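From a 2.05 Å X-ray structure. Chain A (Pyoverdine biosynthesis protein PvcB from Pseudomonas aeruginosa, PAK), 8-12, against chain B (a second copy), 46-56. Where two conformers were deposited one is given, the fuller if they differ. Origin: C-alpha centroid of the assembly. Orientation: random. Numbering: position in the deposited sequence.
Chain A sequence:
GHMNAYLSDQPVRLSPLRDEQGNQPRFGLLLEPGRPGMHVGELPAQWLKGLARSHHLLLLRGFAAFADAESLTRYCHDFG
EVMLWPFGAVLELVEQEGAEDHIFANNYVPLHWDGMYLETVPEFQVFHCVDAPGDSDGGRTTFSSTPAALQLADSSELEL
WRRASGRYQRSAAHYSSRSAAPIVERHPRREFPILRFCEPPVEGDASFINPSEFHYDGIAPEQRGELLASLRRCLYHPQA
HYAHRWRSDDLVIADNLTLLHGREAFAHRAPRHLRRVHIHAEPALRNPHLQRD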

# COMPACT_ATOMS: atom_id res chain seq x y z
N SER A 8 -4.36 -3.35 12.34
CA SER A 8 -3.47 -2.87 11.29
C SER A 8 -2.13 -3.55 11.40
O SER A 8 -1.78 -4.09 12.45
N ASP A 9 -1.36 -3.52 10.31
CA ASP A 9 0.04 -3.91 10.39
C ASP A 9 0.90 -2.66 10.62
O ASP A 9 2.12 -2.76 10.72
N GLN A 10 0.25 -1.50 10.69
CA GLN A 10 0.94 -0.23 10.96
C GLN A 10 0.93 0.04 12.47
O GLN A 10 0.06 -0.46 13.19
N PRO A 11 1.89 0.83 12.97
CA PRO A 11 1.93 1.11 14.42
C PRO A 11 0.92 2.18 14.83
O PRO A 11 1.26 3.32 15.20
N VAL A 12 -0.36 1.80 14.77
CA VAL A 12 -1.45 2.72 15.07
C VAL A 12 -2.62 1.94 15.67
O VAL A 12 -2.67 0.74 15.54
N GLN B 46 6.13 -2.62 -2.35
CA GLN B 46 5.50 -1.35 -1.96
C GLN B 46 4.98 -1.43 -0.53
O GLN B 46 5.06 -0.47 0.24
N TRP B 47 4.42 -2.58 -0.17
CA TRP B 47 3.93 -2.81 1.18
C TRP B 47 5.10 -2.83 2.19
O TRP B 47 5.02 -2.22 3.26
N LEU B 48 6.17 -3.53 1.85
CA LEU B 48 7.34 -3.60 2.72
C LEU B 48 7.91 -2.21 2.96
O LEU B 48 8.31 -1.88 4.07
N LYS B 49 7.94 -1.39 1.92
CA LYS B 49 8.46 -0.03 2.02
C LYS B 49 7.63 0.82 3.00
O LYS B 49 8.18 1.60 3.79
N GLY B 50 6.31 0.67 2.93
CA GLY B 50 5.42 1.31 3.89
C GLY B 50 5.74 0.90 5.33
O GLY B 50 5.86 1.76 6.21
N LEU B 51 5.88 -0.40 5.57
CA LEU B 51 6.21 -0.89 6.90
C LEU B 51 7.59 -0.40 7.37
O LEU B 51 7.75 -0.04 8.53
N ALA B 52 8.57 -0.38 6.47
CA ALA B 52 9.90 0.09 6.82
C ALA B 52 9.85 1.55 7.23
O ALA B 52 10.58 1.98 8.12
N ARG B 53 8.99 2.33 6.60
CA ARG B 53 8.90 3.74 6.94
C ARG B 53 8.28 4.02 8.31
O ARG B 53 8.60 5.02 8.95
N SER B 54 7.39 3.14 8.77
CA SER B 54 6.70 3.39 10.05
C SER B 54 7.30 2.59 11.21
O SER B 54 7.30 3.05 12.35
N HIS B 55 7.81 1.40 10.92
CA HIS B 55 8.44 0.57 11.93
C HIS B 55 9.97 0.76 11.94
O HIS B 55 10.63 0.33 12.88
N HIS B 56 10.51 1.34 10.87
CA HIS B 56 11.94 1.71 10.74
C HIS B 56 12.93 0.57 10.53
O HIS B 56 13.99 0.77 9.93

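A short irregular segment can dock on a helix by offering acceptors to donors spaced along one helical face, and the contact between two copies of PvcB illustrates the principle. Three hydrogen bonds anchor it, and in each the helix supplies the donor. Ser B54, its chi1 in p and its CA-to-CB bond directed toward the segment, donates from OG to OE1 of Gln A10 at 2.7 Å. The ring of His B55 (chi1 m) donates from NE2 to the backbone O of Asp A9 at 2.8 Å; the N-H...O angle of 164° is nearly straight, and the carbonyl lies at the ring edge, where an N-H points. Two turns earlier, NE1 of Trp B47 (chi1 t) reaches OD2 of Asp A9 at 2.9 Å, again near the ring plane. Asp A9 thus accepts through both its main chain and its side chain, whose CA-to-CB bond points toward the helix with chi1 in p.

Gln A10 takes a less direct route. Its CA-to-CB bond points away, but chi1 and chi2, both m, fold the chain back so that the amide arrives at the helix. The backbone N of Gln A10 donates a hydrogen bond to OG of Ser A8 at 3.0 Å, within the segment itself.

Van der Waals packing surrounds these bonds. Leu B51 (m, t) leaves its backbone sideways, yet its CD2 lies 3.4 Å from O of Asp A9, 4.1 Å from CB of Asp A9 and 3.7 Å from NE2 of Gln A10. Gly B50 presents only backbone here, its C 4.0 Å from NE2 of Gln A10. Farther along, Pro A11, whose CA-to-CB bond points toward the helix, sets its CD 3.4 Å from OG of Ser B54 and over one face of the His B55 ring, a CH-pi contact. That imidazole therefore works twice, donating at its edge and packing through its face.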

# COMPACT_ATOMS: atom_id res chain seq x y z
CB SER A 8 -3.27 -1.36 11.45
OG SER A 8 -2.63 -0.81 10.32
CB ASP A 9 0.48 -4.66 9.13
CG ASP A 9 -0.13 -4.09 7.86
OD1 ASP A 9 -0.62 -2.94 7.89
OD2 ASP A 9 -0.12 -4.79 6.83
CB GLN A 10 0.25 0.91 10.20
CG GLN A 10 0.35 0.80 8.66
CD GLN A 10 1.75 1.06 8.14
OE1 GLN A 10 2.54 1.76 8.77
NE2 GLN A 10 2.06 0.50 6.97
CB PRO A 11 3.38 1.56 14.65
CG PRO A 11 3.74 2.28 13.35
CD PRO A 11 3.00 1.48 12.24
CB VAL A 12 -2.03 3.38 13.79
CG1 VAL A 12 -1.06 4.35 13.18
CG2 VAL A 12 -2.43 2.29 12.78
CB GLN B 46 4.35 -0.98 -2.92
CG GLN B 46 3.78 0.43 -2.73
CD GLN B 46 4.85 1.52 -2.87
OE1 GLN B 46 5.68 1.48 -3.77
NE2 GLN B 46 4.83 2.49 -1.95
CB TRP B 47 3.15 -4.12 1.21
CG TRP B 47 2.66 -4.52 2.55
CD1 TRP B 47 1.63 -3.95 3.26
CD2 TRP B 47 3.13 -5.62 3.33
NE1 TRP B 47 1.44 -4.64 4.43
CE2 TRP B 47 2.35 -5.66 4.50
CE3 TRP B 47 4.12 -6.59 3.14
CZ2 TRP B 47 2.55 -6.63 5.49
CZ3 TRP B 47 4.32 -7.55 4.13
CH2 TRP B 47 3.53 -7.55 5.30
CB LEU B 48 8.43 -4.49 2.12
CG LEU B 48 8.13 -5.98 2.12
CD1 LEU B 48 9.21 -6.75 1.36
CD2 LEU B 48 8.01 -6.46 3.58
CB LYS B 49 8.44 0.62 0.63
CG LYS B 49 9.64 1.47 0.30
CD LYS B 49 9.56 2.05 -1.11
CE LYS B 49 9.62 0.97 -2.19
NZ LYS B 49 9.69 1.59 -3.55
CB LEU B 51 6.18 -2.43 6.95
CG LEU B 51 4.83 -3.11 6.68
CD1 LEU B 51 5.01 -4.63 6.62
CD2 LEU B 51 3.78 -2.70 7.73
CB ALA B 52 10.89 -0.11 5.65
CB ARG B 53 8.18 4.51 5.84
CG ARG B 53 9.07 4.75 4.64
CD ARG B 53 8.28 5.18 3.42
NE ARG B 53 9.18 5.57 2.34
CZ ARG B 53 8.90 5.41 1.05
NH1 ARG B 53 7.74 4.88 0.69
NH2 ARG B 53 9.78 5.78 0.13
CB SER B 54 5.21 3.06 9.92
OG SER B 54 5.07 1.68 9.57
CB HIS B 55 8.12 -0.90 11.70
CG HIS B 55 6.67 -1.25 11.85
ND1 HIS B 55 6.07 -1.45 13.08
CD2 HIS B 55 5.71 -1.49 10.93
CE1 HIS B 55 4.81 -1.78 12.90
NE2 HIS B 55 4.55 -1.80 11.61
CB HIS B 56 12.39 2.63 11.90
CG HIS B 56 11.47 3.79 12.11
ND1 HIS B 56 11.14 4.66 11.10
CD2 HIS B 56 10.80 4.21 13.21
CE1 HIS B 56 10.31 5.58 11.56
NE2 HIS B 56 10.08 5.33 12.84